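Local coordinates for acyl-CoA dehydrogenase (Geobacillus kaustophilus, PDB 2PG0), which probably catalyses the FAD-dependent dehydrogenation of acyl thioesters, placing a double bond between the alpha and beta carbons of the acyl chain, at residues I42-W47 and G164-L169; I124-M129 and T159-G164; L250-A255 and M324-I329; A255-A260 and T330-R335. All coordinates share one frame; numbering follows the deposited sequence.

In the fold
From the N terminus, residues 42-47 open helix 44-52 of the helical N-terminal domain, and contact 1 joins them to the 164-169 loop, closing a loop of 116 intervening residues onto the beta-rich middle domain. Within that span lies contact 2, which closes a shorter loop between strand 125-128 and the end of strand 151-161 beside the flavin. The two meet at Gly-164, and Asp-168 and Leu-169 of contact 1 continue pairing with residues 124-126 of contact 2. Contacts 3 and 4 come later, in the helical C-terminal domain. Their segments alternate along the chain, so the contacts cross, zipping helices 237-273 and 319-343 together in successive turns.

Contact 1: I42-W47 and G164-L169; sequences IPRSFW and GIHADL
In the acyl-CoA dehydrogenase fold the helical N-terminal domain packs against the beta-rich middle domain, and here the start of helix 44-52 is fastened to the loop that leads into strand 169-175. His-166, the residue most buried by the contact, points its imidazole between the main chain and one side chain of 42-47. Its NE2 carries the proton and donates to the main-chain O of Ile-42 over 2.6 Å, with an N-H...O angle of 155°. The oxygen lies in the ring plane and is met nearly along its C=O axis, so this bond helps to fix the rotation of the ring. Arg-44 passes over one face: its CD stands 3.8 Å from the centroid of the His-166 ring, 23° off the normal, a CH-pi contact. Arginine suits the place because its methylenes lie on the imidazole while bends at chi2 and chi3 carry the guanidinium onward, its plane 89° from the ring. The tips meet in a salt bridge, Arg-44 NH2 to Asp-168 OD2 at 2.8 Å; as hydrogen bonds both this one, which is bent, and the longer one from NH1 to OD1 are weak. The carboxylate is shared, for OD1 also pairs with Arg-194 and OD2 accepts from the N of Ile-124. An alanine in place of His-166 would remove both the NE2 bond and the face beneath Arg-44, and would probably loosen the link between the domains. The nearby guanidinium would tend to disfavour a second proton on the imidazole, whose ND1 lies 2.8 Å from a water that also receives a weak bond from Arg-44 NH1.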
# COMPACT_ATOMS: atom_id res chain seq x y z
N ILE A 42 -11.05 28.19 -22.16
CA ILE A 42 -10.66 27.89 -23.54
C ILE A 42 -11.59 28.69 -24.46
O ILE A 42 -12.81 28.62 -24.33
CB ILE A 42 -10.75 26.37 -23.84
CG1 ILE A 42 -9.81 25.58 -22.92
CG2 ILE A 42 -10.46 26.07 -25.33
CD1 ILE A 42 -10.00 24.06 -22.97
N PRO A 43 -11.02 29.46 -25.41
CA PRO A 43 -11.87 30.35 -26.21
C PRO A 43 -12.90 29.60 -27.05
O PRO A 43 -12.63 28.49 -27.53
CB PRO A 43 -10.86 31.09 -27.11
CG PRO A 43 -9.65 30.23 -27.14
CD PRO A 43 -9.60 29.52 -25.82
N ARG A 44 -14.08 30.21 -27.19
CA ARG A 44 -15.15 29.73 -28.08
C ARG A 44 -14.65 29.42 -29.48
O ARG A 44 -15.15 28.50 -30.13
CB ARG A 44 -16.25 30.79 -28.21
CG ARG A 44 -17.29 30.82 -27.11
CD ARG A 44 -17.96 29.46 -26.92
NE ARG A 44 -19.14 29.24 -27.77
CZ ARG A 44 -20.39 29.26 -27.32
NH1 ARG A 44 -20.65 29.51 -26.04
NH2 ARG A 44 -21.39 29.01 -28.15
N SER A 45 -13.69 30.21 -29.96
CA SER A 45 -13.13 30.02 -31.30
C SER A 45 -12.52 28.63 -31.48
O SER A 45 -12.57 28.07 -32.58
CB SER A 45 -12.12 31.12 -31.63
OG SER A 45 -11.01 31.08 -30.75
N PHE A 46 -11.97 28.06 -30.39
CA PHE A 46 -11.44 26.70 -30.44
C PHE A 46 -12.54 25.66 -30.70
O PHE A 46 -12.35 24.76 -31.51
CB PHE A 46 -10.65 26.33 -29.18
CG PHE A 46 -10.09 24.92 -29.22
CD1 PHE A 46 -8.95 24.64 -29.97
CD2 PHE A 46 -10.73 23.88 -28.56
CE1 PHE A 46 -8.43 23.34 -30.04
CE2 PHE A 46 -10.22 22.58 -28.61
CZ PHE A 46 -9.07 22.30 -29.36
N TRP A 47 -13.65 25.77 -29.98
CA TRP A 47 -14.82 24.92 -30.22
C TRP A 47 -15.35 25.04 -31.66
O TRP A 47 -15.73 24.04 -32.27
CB TRP A 47 -15.94 25.29 -29.25
CG TRP A 47 -15.70 24.83 -27.83
CD1 TRP A 47 -14.88 25.41 -26.90
CD2 TRP A 47 -16.31 23.71 -27.19
NE1 TRP A 47 -14.94 24.71 -25.71
CE2 TRP A 47 -15.82 23.66 -25.86
CE3 TRP A 47 -17.23 22.74 -27.60
CZ2 TRP A 47 -16.21 22.68 -24.95
CZ3 TRP A 47 -17.62 21.76 -26.69
CH2 TRP A 47 -17.11 21.74 -25.38
N GLY A 164 -19.47 25.39 -17.46
CA GLY A 164 -20.45 26.23 -16.77
C GLY A 164 -20.63 27.64 -17.32
O GLY A 164 -21.72 28.20 -17.22
N ILE A 165 -19.56 28.21 -17.88
CA ILE A 165 -19.63 29.54 -18.50
C ILE A 165 -20.04 29.46 -19.97
O ILE A 165 -20.93 30.19 -20.40
CB ILE A 165 -18.30 30.34 -18.31
CG1 ILE A 165 -17.95 30.48 -16.83
CG2 ILE A 165 -18.37 31.72 -19.01
CD1 ILE A 165 -19.06 31.07 -15.94
N HIS A 166 -19.40 28.57 -20.74
CA HIS A 166 -19.66 28.49 -22.18
C HIS A 166 -21.02 27.90 -22.56
O HIS A 166 -21.57 28.24 -23.61
CB HIS A 166 -18.57 27.69 -22.91
CG HIS A 166 -17.34 28.47 -23.22
ND1 HIS A 166 -17.36 29.82 -23.51
CD2 HIS A 166 -16.04 28.09 -23.34
CE1 HIS A 166 -16.13 30.24 -23.76
NE2 HIS A 166 -15.31 29.20 -23.67
N ALA A 167 -21.55 27.01 -21.72
CA ALA A 167 -22.71 26.21 -22.10
C ALA A 167 -23.93 27.04 -22.50
O ALA A 167 -24.34 27.96 -21.78
CB ALA A 167 -23.07 25.21 -21.00
N ASP A 168 -24.49 26.70 -23.65
CA ASP A 168 -25.68 27.35 -24.21
C ASP A 168 -26.92 26.50 -23.98
O ASP A 168 -28.05 27.01 -24.03
CB ASP A 168 -25.48 27.57 -25.71
CG ASP A 168 -24.17 28.25 -26.03
OD1 ASP A 168 -24.04 29.45 -25.73
OD2 ASP A 168 -23.27 27.57 -26.58
N LEU A 169 -26.70 25.21 -23.78
CA LEU A 169 -27.75 24.24 -23.48
C LEU A 169 -27.32 23.47 -22.24
O LEU A 169 -26.27 22.84 -22.24
CB LEU A 169 -27.91 23.24 -24.63
CG LEU A 169 -28.51 23.64 -25.98
CD1 LEU A 169 -28.70 22.38 -26.81
CD2 LEU A 169 -29.85 24.36 -25.81
O HOH W 1 -19.29 31.73 -24.19

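Contact 2: I124-M129 and T159-G164; sequences ITAIAM and TFITNG. With FAD (flavin-adenine dinucleotide), chain C.
Hydrogen bonds join the two segments directly and through the flavin. Asn-163 ND2 donates in its amide plane to Thr-125 O, 3.0 Å away and nearly on the C=O axis; its second partner is Gly-90 O. On the isoalloxazine, FAD N3 gives its proton to Ile-127 O at 2.9 Å, while Met-129 N donates to O2 at 2.9 Å. From the facing segment Thr-162 N reaches O4 at 3.0 Å and Thr-162 OG1 donates to N5 at 3.0 Å. A water accepts from Ile-127 N and sits close to Thr-162 O and FAD O4. The apolar part belongs to Ile-161: its CG2 rests 4.0 Å from Ala-126 CB, and its CD1 lies 3.7 Å from Ala-128 CB, where small alanines let the two segments come close. The chain then makes a type II turn from Ile-161 to Gly-164; asparagine tolerates the left-handed position 163, and a side chain at 164 would strike Ile-161 O. Phe-160 packs against the ribityl start, CD2 to FAD C1' at 3.7 Å, and edge-to-face with Tyr-347 of the second subunit. An alanine at Phe-160 would strip away this ring and probably weaken both the hold on the cofactor and the join between subunits. Together these features form the flavin site of the acyl-CoA dehydrogenase middle domain, where main-chain groups read the pyrimidine edge.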
# COMPACT_ATOMS: atom_id res chain seq x y z
N ILE A 124 -22.86 24.81 -27.13
CA ILE A 124 -22.02 24.01 -26.25
C ILE A 124 -22.93 23.51 -25.13
O ILE A 124 -23.77 24.26 -24.64
CB ILE A 124 -20.85 24.86 -25.70
CG1 ILE A 124 -19.92 25.27 -26.86
CG2 ILE A 124 -20.07 24.11 -24.60
CD1 ILE A 124 -18.78 26.18 -26.45
N THR A 125 -22.76 22.25 -24.74
CA THR A 125 -23.64 21.63 -23.76
C THR A 125 -22.98 21.40 -22.40
O THR A 125 -21.75 21.32 -22.29
CB THR A 125 -24.22 20.29 -24.27
OG1 THR A 125 -23.16 19.37 -24.55
CG2 THR A 125 -25.05 20.50 -25.54
N ALA A 126 -23.83 21.26 -21.38
CA ALA A 126 -23.41 20.92 -20.03
C ALA A 126 -24.50 20.09 -19.37
O ALA A 126 -25.65 20.08 -19.83
CB ALA A 126 -23.15 22.17 -19.23
N ILE A 127 -24.14 19.39 -18.31
CA ILE A 127 -25.13 18.64 -17.53
C ILE A 127 -25.02 19.03 -16.06
O ILE A 127 -23.91 19.12 -15.51
CB ILE A 127 -25.01 17.11 -17.78
CG1 ILE A 127 -26.15 16.37 -17.08
CG2 ILE A 127 -23.60 16.58 -17.42
CD1 ILE A 127 -26.49 15.03 -17.71
N ALA A 128 -26.18 19.31 -15.44
CA ALA A 128 -26.22 19.83 -14.08
C ALA A 128 -27.05 18.95 -13.16
O ALA A 128 -28.29 18.99 -13.19
CB ALA A 128 -26.71 21.28 -14.05
N MET A 129 -26.35 18.14 -12.37
CA MET A 129 -26.94 17.20 -11.42
C MET A 129 -26.63 17.73 -10.01
O MET A 129 -27.54 18.03 -9.23
CB MET A 129 -26.31 15.80 -11.57
CG MET A 129 -26.53 15.03 -12.90
SD MET A 129 -25.56 13.48 -13.01
CE MET A 129 -24.31 13.97 -14.19
N THR A 159 -23.92 22.98 -8.76
CA THR A 159 -22.55 23.30 -8.39
C THR A 159 -21.55 22.42 -9.15
O THR A 159 -21.89 21.31 -9.57
CB THR A 159 -22.36 23.19 -6.86
OG1 THR A 159 -21.04 23.63 -6.48
CG2 THR A 159 -22.55 21.77 -6.42
N PHE A 160 -20.34 22.95 -9.33
CA PHE A 160 -19.26 22.26 -10.06
C PHE A 160 -19.60 21.92 -11.52
O PHE A 160 -19.23 20.85 -12.01
CB PHE A 160 -18.84 20.96 -9.37
CG PHE A 160 -18.56 21.08 -7.90
CD1 PHE A 160 -17.61 21.97 -7.42
CD2 PHE A 160 -19.22 20.25 -6.99
CE1 PHE A 160 -17.34 22.06 -6.04
CE2 PHE A 160 -18.96 20.34 -5.63
CZ PHE A 160 -18.02 21.24 -5.16
N ILE A 161 -20.28 22.81 -12.23
CA ILE A 161 -20.75 22.46 -13.58
C ILE A 161 -19.66 22.68 -14.64
O ILE A 161 -19.23 23.81 -14.87
CB ILE A 161 -22.08 23.20 -13.94
CG1 ILE A 161 -23.17 22.89 -12.90
CG2 ILE A 161 -22.54 22.85 -15.38
CD1 ILE A 161 -23.31 21.40 -12.50
N THR A 162 -19.23 21.59 -15.26
CA THR A 162 -18.23 21.63 -16.34
C THR A 162 -18.85 22.36 -17.54
O THR A 162 -20.04 22.21 -17.81
CB THR A 162 -17.80 20.19 -16.71
OG1 THR A 162 -17.21 19.56 -15.56
CG2 THR A 162 -16.78 20.18 -17.85
N ASN A 163 -18.05 23.18 -18.23
CA ASN A 163 -18.58 24.07 -19.30
C ASN A 163 -19.60 25.07 -18.74
O ASN A 163 -20.48 25.54 -19.47
CB ASN A 163 -19.24 23.26 -20.44
CG ASN A 163 -18.26 22.35 -21.20
OD1 ASN A 163 -17.05 22.54 -21.17
ND2 ASN A 163 -18.82 21.37 -21.90
N GLY A 164 -19.47 25.39 -17.46
CA GLY A 164 -20.45 26.23 -16.77
C GLY A 164 -20.63 27.64 -17.32
O GLY A 164 -21.72 28.20 -17.22
PA FAD C . -20.18 14.28 -1.23
O1A FAD C . -20.65 15.27 -0.21
O2A FAD C . -21.31 13.53 -1.91
O5B FAD C . -19.16 13.24 -0.54
C5B FAD C . -18.04 13.71 0.20
C4B FAD C . -17.17 12.51 0.56
O4B FAD C . -17.94 11.60 1.33
C3B FAD C . -16.72 11.76 -0.69
O3B FAD C . -15.41 11.26 -0.53
C2B FAD C . -17.66 10.58 -0.76
O2B FAD C . -17.14 9.48 -1.47
C1B FAD C . -17.90 10.32 0.73
N9A FAD C . -19.13 9.54 0.92
C8A FAD C . -20.42 9.95 0.70
N7A FAD C . -21.25 8.92 0.98
C5A FAD C . -20.51 7.86 1.37
C6A FAD C . -20.85 6.57 1.76
N6A FAD C . -22.12 6.16 1.68
N1A FAD C . -19.85 5.69 2.10
C2A FAD C . -18.52 6.07 2.07
N3A FAD C . -18.19 7.36 1.69
C4A FAD C . -19.17 8.24 1.34
N1 FAD C . -21.45 17.56 -11.26
C2 FAD C . -22.38 17.65 -12.28
O2 FAD C . -23.55 17.33 -12.06
N3 FAD C . -22.01 18.11 -13.54
C4 FAD C . -20.70 18.48 -13.77
O4 FAD C . -20.37 18.89 -14.89
C4X FAD C . -19.75 18.37 -12.75
N5 FAD C . -18.43 18.74 -12.97
C5X FAD C . -17.49 18.67 -11.96
C6 FAD C . -16.19 19.06 -12.21
C7 FAD C . -15.23 18.99 -11.20
C7M FAD C . -13.83 19.42 -11.53
C8 FAD C . -15.60 18.52 -9.92
C8M FAD C . -14.63 18.42 -8.78
C9 FAD C . -16.91 18.13 -9.67
C9A FAD C . -17.87 18.20 -10.69
N10 FAD C . -19.19 17.80 -10.46
C10 FAD C . -20.13 17.91 -11.48
C1' FAD C . -19.63 17.21 -9.14
C2' FAD C . -19.05 15.83 -8.78
O2' FAD C . -19.66 14.77 -9.48
C3' FAD C . -19.26 15.64 -7.28
O3' FAD C . -18.28 16.43 -6.63
C4' FAD C . -19.17 14.19 -6.79
O4' FAD C . -20.25 13.40 -7.27
C5' FAD C . -19.13 14.09 -5.27
O5' FAD C . -20.19 14.83 -4.68
P FAD C . -19.85 15.89 -3.53
O1P FAD C . -18.77 16.84 -3.99
O2P FAD C . -21.11 16.62 -3.13
O3P FAD C . -19.25 15.02 -2.31
O HOH W 2 -21.48 19.86 -17.36

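Contact 3: L250-A255 and M324-I329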
# COMPACT_ATOMS: atom_id res chain seq x y z
N LEU A 250 -16.96 5.48 -18.21
CA LEU A 250 -16.00 4.96 -19.18
C LEU A 250 -15.11 6.08 -19.73
O LEU A 250 -13.90 5.89 -19.91
CB LEU A 250 -16.70 4.20 -20.32
CG LEU A 250 -15.81 3.50 -21.37
CD1 LEU A 250 -14.76 2.59 -20.71
CD2 LEU A 250 -16.66 2.71 -22.36
N VAL A 251 -15.71 7.23 -20.02
CA VAL A 251 -14.97 8.38 -20.53
C VAL A 251 -13.92 8.86 -19.52
O VAL A 251 -12.77 9.11 -19.87
CB VAL A 251 -15.94 9.52 -20.96
CG1 VAL A 251 -15.20 10.82 -21.20
CG2 VAL A 251 -16.72 9.10 -22.21
N VAL A 252 -14.33 8.95 -18.25
CA VAL A 252 -13.39 9.29 -17.18
C VAL A 252 -12.25 8.27 -17.07
O VAL A 252 -11.09 8.66 -16.94
CB VAL A 252 -14.12 9.47 -15.83
CG1 VAL A 252 -13.13 9.57 -14.67
CG2 VAL A 252 -15.01 10.72 -15.90
N ALA A 253 -12.58 6.98 -17.14
CA ALA A 253 -11.57 5.93 -17.10
C ALA A 253 -10.57 6.07 -18.25
O ALA A 253 -9.36 5.93 -18.05
CB ALA A 253 -12.22 4.55 -17.11
N ILE A 254 -11.09 6.34 -19.45
CA ILE A 254 -10.23 6.54 -20.63
C ILE A 254 -9.25 7.71 -20.44
O ILE A 254 -8.04 7.56 -20.71
CB ILE A 254 -11.05 6.71 -21.94
CG1 ILE A 254 -11.75 5.39 -22.29
CG2 ILE A 254 -10.15 7.18 -23.10
CD1 ILE A 254 -12.90 5.52 -23.31
N ALA A 255 -9.75 8.84 -19.95
CA ALA A 255 -8.93 10.04 -19.72
C ALA A 255 -7.88 9.83 -18.63
O ALA A 255 -6.74 10.29 -18.75
CB ALA A 255 -9.81 11.25 -19.39
N MET A 324 -15.46 -0.60 -11.88
CA MET A 324 -14.10 -1.12 -11.63
C MET A 324 -13.04 -0.28 -12.34
O MET A 324 -12.08 0.20 -11.73
CB MET A 324 -14.00 -2.58 -12.11
CG MET A 324 -14.68 -3.60 -11.19
SD MET A 324 -14.60 -5.30 -11.81
CE MET A 324 -15.27 -6.16 -10.38
N ALA A 325 -13.23 -0.11 -13.65
CA ALA A 325 -12.31 0.67 -14.47
C ALA A 325 -12.15 2.10 -13.93
O ALA A 325 -11.03 2.57 -13.72
CB ALA A 325 -12.78 0.68 -15.93
N LYS A 326 -13.27 2.75 -13.64
CA LYS A 326 -13.26 4.13 -13.15
C LYS A 326 -12.47 4.31 -11.85
O LYS A 326 -11.58 5.15 -11.79
CB LYS A 326 -14.69 4.66 -13.00
CG LYS A 326 -14.80 6.19 -12.92
CD LYS A 326 -14.54 6.67 -11.49
CE LYS A 326 -14.76 8.15 -11.35
NZ LYS A 326 -14.39 8.65 -10.01
N TRP A 327 -12.79 3.54 -10.81
CA TRP A 327 -12.11 3.76 -9.54
C TRP A 327 -10.65 3.31 -9.58
O TRP A 327 -9.77 4.04 -9.12
CB TRP A 327 -12.88 3.17 -8.34
CG TRP A 327 -12.58 1.74 -7.98
CD1 TRP A 327 -13.33 0.64 -8.30
CD2 TRP A 327 -11.46 1.25 -7.22
NE1 TRP A 327 -12.74 -0.50 -7.80
CE2 TRP A 327 -11.59 -0.16 -7.14
CE3 TRP A 327 -10.36 1.86 -6.62
CZ2 TRP A 327 -10.66 -0.96 -6.47
CZ3 TRP A 327 -9.43 1.06 -5.95
CH2 TRP A 327 -9.59 -0.33 -5.89
N TRP A 328 -10.39 2.14 -10.14
CA TRP A 328 -9.04 1.59 -10.10
C TRP A 328 -8.05 2.39 -10.94
O TRP A 328 -6.94 2.65 -10.50
CB TRP A 328 -9.02 0.11 -10.48
CG TRP A 328 -7.70 -0.52 -10.15
CD1 TRP A 328 -7.36 -1.13 -8.97
CD2 TRP A 328 -6.55 -0.59 -10.99
NE1 TRP A 328 -6.06 -1.58 -9.03
CE2 TRP A 328 -5.54 -1.26 -10.26
CE3 TRP A 328 -6.27 -0.16 -12.30
CZ2 TRP A 328 -4.27 -1.51 -10.80
CZ3 TRP A 328 -5.01 -0.41 -12.83
CH2 TRP A 328 -4.03 -1.08 -12.08
N ILE A 329 -8.47 2.77 -12.15
CA ILE A 329 -7.60 3.54 -13.05
C ILE A 329 -7.33 4.95 -12.51
O ILE A 329 -6.21 5.45 -12.60
CB ILE A 329 -8.11 3.55 -14.52
CG1 ILE A 329 -8.04 2.14 -15.11
CG2 ILE A 329 -7.24 4.48 -15.38
CD1 ILE A 329 -8.76 1.97 -16.46
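Ala-253 points straight at helix 319-343, and its methyl settles on the backbone: CB is 4.0 Å from the carbonyl carbon of Ala-325 and equally far from the N of Lys-326. The alanine pair completes this approach, Ala-253 CB to Ala-325 CB at 4.1 Å. Residues this small let the axes of the two short segments come within 8.3 Å while crossing at 34°, with both helices running the same general way. Alanine suits this place, since the CA atoms of Ala-253 and Lys-326 are only 4.7 Å apart.

Two longer side chains extend the contact. Ile-329 turns CG2, anti to its backbone N, onto the carbonyl oxygen of Ala-253 at 3.7 Å, while its CD1 reaches toward the alanine CB. Lys-326 leaves its helix with CG anti to the backbone N and bends at chi2 (-83°), so that its methylenes cross obliquely beside Val-252; CE comes 4.0 Å from CG1 of the valine. The branched valine thus meets only the hydrocarbon part of the lysine. The buried ammonium goes on to hydrogen-bond Asn-372 OD1 and the carbonyl oxygens of Gly-370 and Ser-365, which ties the lysine to the chain next to Thr-371 and Glu-373, both of which bind FAD.

Around the pair, Leu-250 and Ile-254 pack on helix 285-313, and Ala-325 touches Phe-304 of that same helix. Val-251 and Ile-254 meet helix 71-84, while Trp-327 and Trp-328 pack against the third subunit, where Trp-327 NE1 bonds to Thr-296 OG1.

Contact 4: A255-A260 and T330-R335; sequences AAQTAA and TEMAKR
Over one face of the Arg-335 guanidinium lies CA of Met-332, 3.5 Å above the plane and offset toward the rim, while Arg-335 NH2 forms a salt bridge with Glu-297. The Glu-331 carboxylate is met from above its plane by Lys-334 NZ, with OE1 3.0 Å from that nitrogen, a salt bridge along a single helix. Of the flat groups the Gln-257 amide comes nearest the other helix, by its OE1, which stands 4.2 Å from Met-332 CE, while NE2 is bonded to Glu-261 OE2 and Ile-298 O.

Between helices 237-273 and 319-343, whose short segments here run 8.7 Å apart at 21°, alanines set the distance. Ala-256 CB receives Thr-330 CG2 at 3.7 Å. One turn on, Ala-333 CB points at the carbonyl oxygen of Ala-256, 3.6 Å away, and also lies 4.0 Å from Ala-260 CB. Methionine suits the flank because the flexible thioether of Met-332, bent at chi3 (74°), brings CE to 3.9 Å from Ala-260 CB.

Thr-330 holds its two branches to different tasks. With OG1 in the crowded position between backbone N and carbonyl carbon, the hydroxyl bonds back to Lys-326 O and also pairs with Asn-372, and the methyl turns to Ala-256. No hydrogen bond spans the helices, so this buried contact depends on close-fitting methyl groups, with Gln-257 NE2 and Thr-330 OG1 bonded to other partners.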
# COMPACT_ATOMS: atom_id res chain seq x y z
N ALA A 255 -9.75 8.84 -19.95
CA ALA A 255 -8.93 10.04 -19.72
C ALA A 255 -7.88 9.83 -18.63
O ALA A 255 -6.74 10.29 -18.75
CB ALA A 255 -9.81 11.25 -19.39
N ALA A 256 -8.25 9.13 -17.57
CA ALA A 256 -7.30 8.84 -16.51
C ALA A 256 -6.19 7.88 -16.97
O ALA A 256 -5.02 8.04 -16.60
CB ALA A 256 -8.01 8.31 -15.27
N GLN A 257 -6.56 6.89 -17.79
CA GLN A 257 -5.60 5.93 -18.34
C GLN A 257 -4.57 6.68 -19.19
O GLN A 257 -3.36 6.48 -19.04
CB GLN A 257 -6.32 4.85 -19.16
CG GLN A 257 -5.39 3.81 -19.80
CD GLN A 257 -4.61 2.99 -18.78
OE1 GLN A 257 -5.13 2.65 -17.71
NE2 GLN A 257 -3.37 2.67 -19.12
N THR A 258 -5.07 7.54 -20.07
CA THR A 258 -4.20 8.38 -20.91
C THR A 258 -3.29 9.30 -20.08
O THR A 258 -2.10 9.46 -20.40
CB THR A 258 -5.03 9.21 -21.90
OG1 THR A 258 -5.87 8.34 -22.65
CG2 THR A 258 -4.11 9.96 -22.86
N ALA A 259 -3.84 9.91 -19.03
CA ALA A 259 -3.06 10.79 -18.15
C ALA A 259 -1.90 10.04 -17.51
O ALA A 259 -0.78 10.55 -17.48
CB ALA A 259 -3.96 11.42 -17.09
N ALA A 260 -2.17 8.83 -17.03
CA ALA A 260 -1.13 7.96 -16.45
C ALA A 260 -0.02 7.65 -17.48
O ALA A 260 1.17 7.75 -17.16
CB ALA A 260 -1.75 6.66 -15.94
N THR A 330 -8.36 5.59 -11.95
CA THR A 330 -8.15 6.92 -11.37
C THR A 330 -7.18 6.87 -10.17
O THR A 330 -6.28 7.71 -10.08
CB THR A 330 -9.46 7.67 -11.03
OG1 THR A 330 -10.25 6.92 -10.10
CG2 THR A 330 -10.26 7.97 -12.31
N GLU A 331 -7.35 5.89 -9.28
CA GLU A 331 -6.40 5.72 -8.17
C GLU A 331 -4.99 5.41 -8.68
O GLU A 331 -4.02 5.93 -8.15
CB GLU A 331 -6.85 4.64 -7.17
CG GLU A 331 -8.10 5.00 -6.37
CD GLU A 331 -7.99 6.32 -5.57
OE1 GLU A 331 -6.88 6.75 -5.21
OE2 GLU A 331 -9.06 6.90 -5.28
N MET A 332 -4.91 4.57 -9.71
CA MET A 332 -3.63 4.19 -10.31
C MET A 332 -2.93 5.42 -10.90
O MET A 332 -1.73 5.60 -10.73
CB MET A 332 -3.84 3.15 -11.40
CG MET A 332 -2.61 2.37 -11.76
SD MET A 332 -2.86 1.65 -13.39
CE MET A 332 -2.67 3.16 -14.38
N ALA A 333 -3.70 6.28 -11.56
CA ALA A 333 -3.14 7.48 -12.17
C ALA A 333 -2.67 8.46 -11.10
O ALA A 333 -1.65 9.14 -11.27
CB ALA A 333 -4.16 8.12 -13.11
N LYS A 334 -3.39 8.52 -9.98
CA LYS A 334 -2.96 9.32 -8.83
C LYS A 334 -1.62 8.84 -8.28
O LYS A 334 -0.76 9.65 -7.96
CB LYS A 334 -4.05 9.33 -7.74
CG LYS A 334 -5.21 10.28 -8.05
CD LYS A 334 -6.46 9.96 -7.21
CE LYS A 334 -6.26 10.18 -5.73
NZ LYS A 334 -7.44 9.65 -4.95
N ARG A 335 -1.44 7.52 -8.21
CA ARG A 335 -0.20 6.94 -7.72
C ARG A 335 0.94 7.22 -8.69
O ARG A 335 2.04 7.55 -8.29
CB ARG A 335 -0.34 5.43 -7.52
CG ARG A 335 -1.24 5.04 -6.35
CD ARG A 335 -1.01 3.58 -5.95
NE ARG A 335 -1.30 2.65 -7.03
CZ ARG A 335 -2.52 2.24 -7.38
NH1 ARG A 335 -3.59 2.68 -6.73
NH2 ARG A 335 -2.67 1.38 -8.38